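Local coordinates for protein glutathione S-transferase (Bombyx mori, PDB 5ZFG) that metabolises the insecticide diazinon in the silkworm and probably transfers glutathione to electrophilic compounds, at residues P12-A23 and I158-T169; Y107-M115 and T125-S135. All coordinates share one frame; numbering follows the deposited sequence.

Interaction 1. Residues P12-A23 and I158-T169. With EDO (1,2-ethanediol), chain G.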
# COMPACT_ATOMS: atom_id res chain seq x y z
N PRO B 12 14.17 -6.35 -0.28
CA PRO B 12 13.86 -5.22 -1.17
C PRO B 12 13.20 -4.05 -0.46
O PRO B 12 13.53 -2.89 -0.78
CB PRO B 12 12.94 -5.86 -2.22
CG PRO B 12 13.51 -7.27 -2.33
CD PRO B 12 13.88 -7.65 -0.92
N PRO B 13 12.28 -4.26 0.50
CA PRO B 13 11.69 -3.08 1.17
C PRO B 13 12.71 -2.28 1.97
O PRO B 13 12.66 -1.03 1.99
CB PRO B 13 10.61 -3.70 2.09
CG PRO B 13 10.30 -5.01 1.47
CD PRO B 13 11.63 -5.50 0.97
N SER B 14 13.65 -2.97 2.61
CA SER B 14 14.75 -2.31 3.31
C SER B 14 15.62 -1.53 2.33
O SER B 14 16.01 -0.38 2.60
CB SER B 14 15.59 -3.34 4.06
OG SER B 14 14.95 -3.92 5.19
N LEU B 15 15.99 -2.16 1.19
CA LEU B 15 16.85 -1.50 0.22
C LEU B 15 16.21 -0.22 -0.29
O LEU B 15 16.89 0.79 -0.47
CB LEU B 15 17.16 -2.42 -0.96
CG LEU B 15 17.68 -3.83 -0.60
CD1 LEU B 15 17.61 -4.74 -1.82
CD2 LEU B 15 19.10 -3.76 -0.09
N SER B 16 14.89 -0.25 -0.52
CA SER B 16 14.22 0.92 -1.07
C SER B 16 14.29 2.10 -0.11
O SER B 16 14.50 3.24 -0.54
CB SER B 16 12.76 0.58 -1.38
OG SER B 16 12.66 -0.45 -2.33
N VAL B 17 14.10 1.84 1.18
CA VAL B 17 14.17 2.92 2.16
C VAL B 17 15.59 3.46 2.23
O VAL B 17 15.80 4.68 2.29
CB VAL B 17 13.66 2.46 3.54
CG1 VAL B 17 13.90 3.55 4.59
CG2 VAL B 17 12.15 2.11 3.50
N ARG B 18 16.59 2.58 2.17
CA ARG B 18 17.97 3.08 2.22
C ARG B 18 18.29 3.95 1.01
O ARG B 18 18.93 5.00 1.15
CB ARG B 18 18.94 1.90 2.34
CG ARG B 18 18.88 1.25 3.72
CD ARG B 18 19.65 -0.07 3.79
NE ARG B 18 20.99 0.14 3.26
CZ ARG B 18 21.69 -0.76 2.57
NH1 ARG B 18 21.21 -1.97 2.35
NH2 ARG B 18 22.88 -0.43 2.10
N GLN B 19 17.88 3.53 -0.19
CA GLN B 19 18.11 4.32 -1.39
C GLN B 19 17.48 5.71 -1.27
O GLN B 19 18.11 6.72 -1.59
CB GLN B 19 17.60 3.58 -2.62
CG GLN B 19 18.39 2.32 -2.93
CD GLN B 19 17.76 1.56 -4.05
OE1 GLN B 19 16.54 1.34 -4.06
NE2 GLN B 19 18.58 1.14 -5.01
N ALA B 20 16.24 5.77 -0.78
CA ALA B 20 15.60 7.07 -0.60
C ALA B 20 16.36 7.95 0.40
O ALA B 20 16.57 9.15 0.16
CB ALA B 20 14.15 6.89 -0.14
N LEU B 21 16.76 7.38 1.54
CA LEU B 21 17.51 8.15 2.53
C LEU B 21 18.81 8.67 1.94
O LEU B 21 19.19 9.82 2.18
CB LEU B 21 17.79 7.31 3.77
CG LEU B 21 16.60 7.02 4.70
CD1 LEU B 21 16.89 5.78 5.54
CD2 LEU B 21 16.26 8.23 5.59
N VAL B 22 19.50 7.83 1.16
CA VAL B 22 20.75 8.24 0.53
C VAL B 22 20.51 9.30 -0.53
O VAL B 22 21.20 10.32 -0.58
CB VAL B 22 21.47 7.00 -0.04
CG1 VAL B 22 22.64 7.38 -0.94
CG2 VAL B 22 21.94 6.10 1.10
N ALA B 23 19.49 9.09 -1.39
CA ALA B 23 19.20 10.06 -2.44
C ALA B 23 18.82 11.42 -1.86
O ALA B 23 19.16 12.47 -2.42
CB ALA B 23 18.08 9.54 -3.34
N ILE B 158 10.27 8.28 -5.52
CA ILE B 158 10.29 7.14 -4.59
C ILE B 158 9.54 5.94 -5.16
O ILE B 158 9.74 4.83 -4.68
CB ILE B 158 9.72 7.50 -3.19
CG1 ILE B 158 8.28 8.04 -3.25
CG2 ILE B 158 10.67 8.45 -2.41
CD1 ILE B 158 7.66 8.24 -1.84
N ALA B 159 8.67 6.14 -6.15
CA ALA B 159 7.99 4.99 -6.77
C ALA B 159 8.98 4.07 -7.47
O ALA B 159 8.72 2.87 -7.61
CB ALA B 159 6.93 5.48 -7.75
N ASP B 160 10.13 4.60 -7.89
CA ASP B 160 11.08 3.78 -8.64
C ASP B 160 11.75 2.72 -7.77
O ASP B 160 11.94 1.59 -8.22
CB ASP B 160 12.13 4.67 -9.29
CG ASP B 160 11.58 5.42 -10.46
OD1 ASP B 160 11.31 4.75 -11.49
OD2 ASP B 160 11.35 6.64 -10.33
N PHE B 161 12.12 3.07 -6.54
CA PHE B 161 12.95 2.16 -5.74
C PHE B 161 12.28 0.82 -5.48
O PHE B 161 12.93 -0.21 -5.71
CB PHE B 161 13.38 2.81 -4.41
CG PHE B 161 14.11 4.11 -4.58
CD1 PHE B 161 15.20 4.20 -5.44
CD2 PHE B 161 13.69 5.24 -3.90
CE1 PHE B 161 15.86 5.42 -5.62
CE2 PHE B 161 14.35 6.46 -4.05
CZ PHE B 161 15.43 6.55 -4.92
N PRO B 162 11.02 0.74 -5.02
CA PRO B 162 10.44 -0.59 -4.81
C PRO B 162 10.35 -1.39 -6.09
O PRO B 162 10.62 -2.60 -6.08
CB PRO B 162 9.06 -0.28 -4.19
CG PRO B 162 9.24 1.10 -3.56
CD PRO B 162 10.12 1.80 -4.54
N LEU B 163 10.02 -0.74 -7.22
CA LEU B 163 9.93 -1.49 -8.47
C LEU B 163 11.32 -1.93 -8.94
O LEU B 163 11.47 -3.04 -9.46
CB LEU B 163 9.23 -0.66 -9.54
CG LEU B 163 7.77 -0.27 -9.20
CD1 LEU B 163 7.26 0.86 -10.10
CD2 LEU B 163 6.89 -1.51 -9.34
N ILE B 164 12.33 -1.08 -8.75
CA ILE B 164 13.69 -1.47 -9.12
C ILE B 164 14.11 -2.72 -8.34
O ILE B 164 14.59 -3.70 -8.91
CB ILE B 164 14.68 -0.32 -8.86
CG1 ILE B 164 14.58 0.75 -9.97
CG2 ILE B 164 16.11 -0.90 -8.72
CD1 ILE B 164 15.09 0.27 -11.32
N ASN B 165 13.89 -2.70 -7.03
CA ASN B 165 14.33 -3.81 -6.20
C ASN B 165 13.48 -5.07 -6.40
O ASN B 165 14.00 -6.18 -6.22
CB ASN B 165 14.36 -3.35 -4.75
CG ASN B 165 15.47 -2.35 -4.52
OD1 ASN B 165 16.63 -2.64 -4.85
ND2 ASN B 165 15.14 -1.18 -3.98
N SER B 166 12.21 -4.94 -6.77
CA SER B 166 11.46 -6.12 -7.20
C SER B 166 12.08 -6.71 -8.47
O SER B 166 12.31 -7.92 -8.56
CB SER B 166 9.99 -5.76 -7.42
OG SER B 166 9.37 -5.35 -6.21
N THR B 167 12.37 -5.85 -9.45
CA THR B 167 12.94 -6.30 -10.72
C THR B 167 14.34 -6.88 -10.53
O THR B 167 14.74 -7.82 -11.23
CB THR B 167 12.98 -5.13 -11.71
OG1 THR B 167 11.67 -4.52 -11.78
CG2 THR B 167 13.40 -5.61 -13.10
N MET B 168 15.08 -6.33 -9.57
CA MET B 168 16.41 -6.85 -9.25
C MET B 168 16.36 -8.33 -8.89
O MET B 168 17.29 -9.08 -9.22
CB MET B 168 17.03 -6.02 -8.12
CG MET B 168 18.35 -6.60 -7.56
SD MET B 168 18.08 -7.85 -6.28
CE MET B 168 17.58 -6.76 -4.94
N THR B 169 15.27 -8.80 -8.26
CA THR B 169 15.22 -10.21 -7.89
C THR B 169 15.04 -11.10 -9.12
O THR B 169 15.41 -12.28 -9.07
CB THR B 169 14.10 -10.49 -6.89
OG1 THR B 169 12.83 -10.36 -7.53
CG2 THR B 169 14.19 -9.56 -5.67
C1 EDO G . 23.15 2.94 2.51
O1 EDO G . 22.87 2.42 3.82
C2 EDO G . 24.49 2.44 1.96
O2 EDO G . 25.15 3.49 1.20

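Interaction 2. Residues Y107-M115 and T125-S135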
# COMPACT_ATOMS: atom_id res chain seq x y z
N TYR B 107 5.60 -6.80 -6.66
CA TYR B 107 6.49 -7.52 -5.74
C TYR B 107 5.85 -8.82 -5.25
O TYR B 107 6.54 -9.84 -5.11
CB TYR B 107 6.87 -6.60 -4.57
CG TYR B 107 7.89 -7.17 -3.62
CD1 TYR B 107 9.03 -7.81 -4.09
CD2 TYR B 107 7.71 -7.05 -2.24
CE1 TYR B 107 9.97 -8.33 -3.20
CE2 TYR B 107 8.66 -7.54 -1.35
CZ TYR B 107 9.78 -8.19 -1.84
OH TYR B 107 10.72 -8.69 -0.95
N ALA B 108 4.54 -8.81 -5.02
CA ALA B 108 3.85 -10.00 -4.53
C ALA B 108 4.01 -11.17 -5.49
O ALA B 108 4.34 -12.28 -5.07
CB ALA B 108 2.37 -9.68 -4.30
N ASN B 109 3.79 -10.92 -6.79
CA ASN B 109 3.88 -11.97 -7.80
C ASN B 109 5.32 -12.33 -8.11
O ASN B 109 5.66 -13.51 -8.23
CB ASN B 109 3.18 -11.54 -9.09
CG ASN B 109 1.68 -11.62 -9.01
OD1 ASN B 109 1.14 -12.20 -8.08
ND2 ASN B 109 1.00 -11.03 -9.99
N ILE B 110 6.18 -11.32 -8.30
CA ILE B 110 7.56 -11.61 -8.68
C ILE B 110 8.27 -12.38 -7.56
O ILE B 110 8.89 -13.42 -7.81
CB ILE B 110 8.30 -10.32 -9.06
CG1 ILE B 110 7.87 -9.90 -10.47
CG2 ILE B 110 9.83 -10.51 -8.99
CD1 ILE B 110 8.34 -8.53 -10.88
N SER B 111 8.13 -11.92 -6.31
CA SER B 111 8.87 -12.54 -5.22
C SER B 111 8.36 -13.94 -4.92
O SER B 111 9.14 -14.79 -4.51
CB SER B 111 8.80 -11.68 -3.96
OG SER B 111 7.49 -11.72 -3.41
N ALA B 112 7.06 -14.20 -5.13
CA ALA B 112 6.56 -15.56 -4.97
C ALA B 112 7.31 -16.52 -5.88
O ALA B 112 7.57 -17.67 -5.51
CB ALA B 112 5.05 -15.62 -5.23
N TYR B 113 7.70 -16.05 -7.06
CA TYR B 113 8.42 -16.91 -7.98
C TYR B 113 9.92 -16.90 -7.74
O TYR B 113 10.55 -17.97 -7.68
CB TYR B 113 8.11 -16.46 -9.41
CG TYR B 113 8.64 -17.39 -10.46
CD1 TYR B 113 7.89 -18.50 -10.86
CD2 TYR B 113 9.87 -17.17 -11.06
CE1 TYR B 113 8.35 -19.35 -11.84
CE2 TYR B 113 10.34 -18.02 -12.05
CZ TYR B 113 9.58 -19.11 -12.43
OH TYR B 113 10.03 -19.97 -13.40
N THR B 114 10.53 -15.71 -7.61
CA THR B 114 11.97 -15.65 -7.43
C THR B 114 12.41 -16.15 -6.05
O THR B 114 13.61 -16.34 -5.84
CB THR B 114 12.50 -14.22 -7.68
OG1 THR B 114 11.84 -13.28 -6.83
CG2 THR B 114 12.29 -13.80 -9.13
N MET B 115 11.48 -16.44 -5.14
CA MET B 115 11.78 -17.09 -3.87
C MET B 115 11.19 -18.50 -3.82
O MET B 115 10.30 -18.86 -4.59
CB MET B 115 11.23 -16.29 -2.68
CG MET B 115 11.54 -14.79 -2.71
SD MET B 115 13.23 -14.34 -2.30
CE MET B 115 13.75 -13.46 -3.77
N THR B 125 6.18 -22.67 -10.32
CA THR B 125 5.13 -23.37 -11.04
C THR B 125 4.78 -22.65 -12.34
O THR B 125 5.10 -21.47 -12.50
CB THR B 125 3.87 -23.48 -10.16
OG1 THR B 125 3.35 -22.17 -9.91
CG2 THR B 125 4.18 -24.17 -8.84
N PRO B 126 4.16 -23.35 -13.29
CA PRO B 126 3.65 -22.67 -14.49
C PRO B 126 2.78 -21.46 -14.20
O PRO B 126 2.87 -20.46 -14.93
CB PRO B 126 2.84 -23.77 -15.19
CG PRO B 126 3.48 -25.03 -14.77
CD PRO B 126 4.01 -24.82 -13.38
N LEU B 127 1.91 -21.53 -13.20
CA LEU B 127 1.04 -20.39 -12.93
C LEU B 127 1.83 -19.25 -12.30
O LEU B 127 1.59 -18.08 -12.61
CB LEU B 127 -0.12 -20.81 -12.03
CG LEU B 127 -1.08 -19.66 -11.68
CD1 LEU B 127 -1.65 -19.03 -12.94
CD2 LEU B 127 -2.19 -20.12 -10.75
N GLY B 128 2.80 -19.57 -11.43
CA GLY B 128 3.64 -18.53 -10.86
C GLY B 128 4.47 -17.82 -11.92
O GLY B 128 4.64 -16.60 -11.88
N LEU B 129 4.99 -18.58 -12.88
CA LEU B 129 5.71 -17.99 -14.00
C LEU B 129 4.80 -17.10 -14.83
O LEU B 129 5.20 -16.01 -15.25
CB LEU B 129 6.32 -19.10 -14.87
CG LEU B 129 6.96 -18.66 -16.18
CD1 LEU B 129 8.11 -17.70 -15.88
CD2 LEU B 129 7.46 -19.88 -16.97
N LYS B 130 3.56 -17.55 -15.07
CA LYS B 130 2.61 -16.73 -15.81
C LYS B 130 2.34 -15.42 -15.08
O LYS B 130 2.24 -14.36 -15.70
CB LYS B 130 1.31 -17.49 -16.03
CG LYS B 130 0.28 -16.72 -16.84
CD LYS B 130 0.78 -16.47 -18.25
CE LYS B 130 -0.13 -17.14 -19.26
NZ LYS B 130 0.14 -16.74 -20.68
N LYS B 131 2.24 -15.49 -13.75
CA LYS B 131 1.93 -14.29 -12.99
C LYS B 131 3.10 -13.32 -12.97
O LYS B 131 2.88 -12.10 -12.92
CB LYS B 131 1.49 -14.69 -11.57
CG LYS B 131 0.06 -15.28 -11.53
CD LYS B 131 -0.31 -15.75 -10.14
CE LYS B 131 -1.66 -16.47 -10.12
NZ LYS B 131 -2.81 -15.54 -10.04
N VAL B 132 4.34 -13.82 -13.03
CA VAL B 132 5.48 -12.93 -13.23
C VAL B 132 5.31 -12.16 -14.54
O VAL B 132 5.48 -10.94 -14.60
CB VAL B 132 6.80 -13.71 -13.22
CG1 VAL B 132 7.94 -12.80 -13.66
CG2 VAL B 132 7.07 -14.29 -11.84
N HIS B 133 4.96 -12.88 -15.61
CA HIS B 133 4.84 -12.21 -16.90
C HIS B 133 3.67 -11.23 -16.92
O HIS B 133 3.75 -10.19 -17.58
CB HIS B 133 4.72 -13.25 -18.03
CG HIS B 133 6.04 -13.84 -18.42
ND1 HIS B 133 6.99 -13.13 -19.12
CD2 HIS B 133 6.59 -15.05 -18.16
CE1 HIS B 133 8.06 -13.88 -19.30
NE2 HIS B 133 7.84 -15.06 -18.73
N ILE B 134 2.59 -11.52 -16.20
CA ILE B 134 1.48 -10.57 -16.14
C ILE B 134 1.90 -9.28 -15.42
O ILE B 134 1.56 -8.17 -15.86
CB ILE B 134 0.25 -11.22 -15.48
CG1 ILE B 134 -0.36 -12.25 -16.45
CG2 ILE B 134 -0.79 -10.18 -15.13
CD1 ILE B 134 -1.10 -13.37 -15.77
N SER B 135 2.69 -9.40 -14.35
CA SER B 135 3.16 -8.22 -13.62
C SER B 135 4.08 -7.38 -14.49
O SER B 135 3.98 -6.15 -14.51
CB SER B 135 3.88 -8.63 -12.34
OG SER B 135 3.00 -9.29 -11.45
O HOH W 1 4.23 -15.65 -9.18

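Interaction 1. Residues P12-A23 and I158-T169
Pro-12 lies against Asn-165, Ser-16 against Phe-161 and Ala-20 near Ile-158 as helices 12-23 and 160-169 run roughly antiparallel. Their axes approach to 8.6 Å, with 137° between their directions. The closest CA atoms, those of Ser-16 and Phe-161, are 5.0 Å apart.

Asn-165 is a polar knob in a hole formed by Pro-12, Leu-15, Ser-16 and Gln-19. Its CG is anti to the carbonyl carbon (chi1 -70°), which carries the amide across to helix 12-23. ND2 uses both hydrogens there. Asn-165 ND2 donates to Ser-16 OG at 3.1 Å. Asn-165 ND2 also donates to Gln-19 OE1 at 2.9 Å, with an N-H...O angle of 151°. This donor stands above the carbonyl plane of Gln-19, and the two amide planes are turned against each other. On the other branch, Asn-165 OD1 is hydrogen-bonded to Ser-201 OG of helix 195-208. The buried amide is therefore held at both ends. With the amide cut back to an alanine, Ser-16 OG and Gln-19 OE1 would probably lose their common donor, and Ser-201 OG its bond to Asn-165 OD1.

The contact joins the two domains of the glutathione transferase fold. Helix 12-23 belongs to the thioredoxin-like N-terminal domain and packs on strand 3-7. Helix 160-172 belongs to the all-helical C-terminal domain.

Phe-161 is the second knob, set among Ser-16, Gln-19, Ala-20 and Ala-23. Gln-19 CB lies over one ring face, 3.9 Å from the centroid, in a CH-pi contact. Ala-20 CB touches Phe-161 CE2 at 3.9 Å. At the other end, Leu-15 CD1 meets Met-168 CE at 3.7 Å, and these two side chains cross at about a right angle. Away from the helix pair, Arg-18 NE donates to O1 of a 1,2-ethanediol, probably from the crystallisation liquor, at 3.0 Å.

Interaction 2. Residues Y107-M115 and T125-S135
Asn-109, Ile-110 and Tyr-113 face Gly-128, Leu-129, Val-132 and Ser-135 across two helices of the all-helical C-terminal domain of the glutathione transferase fold. The helices follow each other in the chain and form a roughly antiparallel pair. The segment axes come within 8.4 Å, with 141° between their directions.

Apolar contacts centre on Tyr-113. Its CG is anti to the backbone N (chi1 -172°), and the ring reaches across to the start of the second helix. Tyr-113 CB rests on Val-132 CG2 at 3.4 Å, the two side chains crossing at about a right angle. Farther out, the ring runs alongside Leu-129 in the same direction, with CE1 of Tyr-113 3.7 Å from CB of Leu-129. The ring passes close to the backbone at Gly-128: Tyr-113 CD1 is 3.6 Å from Gly-128 C. A CB at that position would point to the ring and be crowded by Thr-125 OG1. Ile-110 and Val-132 meet more loosely, CG1 to CG1. Phe-175 also touches Leu-129 and Val-132. CB of Lys-131 packs beside the Asn-109 amide.

One direct side-chain hydrogen bond joins the helices. Asn-109 ND2 donates to Ser-135 OG at 3.0 Å, with an N-H...O angle of 152°. The hydroxyl lies near the amide plane.

Thr-125 is the N-cap of the second helix. Thr-125 OG1 accepts from Gly-128 N at 3.1 Å. A water ties the two backbones together, donating to Asn-109 O at 2.7 Å and to Gly-128 O at 2.9 Å.

How the interactions relate
Interaction 1 and interaction 2 have centres about 19 Å apart, and helix 89-114 meets both helices of interaction 1. Thr-169 OG1 lies 3.2 Å from Thr-114 OG1, a probable hydrogen bond between the two hydroxyls. Tyr-107 faces away from helix 126-146 and reaches interaction 1 instead: its CB is 3.2 Å from Ser-166 OG, and its OH is 3.3 Å from Pro-12 CD. Helix 89-114, part of the C-terminal domain, thus also touches the N-terminal domain at Pro-12. The centre of interaction 1, a buried contact, lies about 3 Å from the centre of the chain. That of interaction 2, partly buried, lies about 17 Å from it. Along the chain, interaction 2 is nested inside the loop that interaction 1 closes.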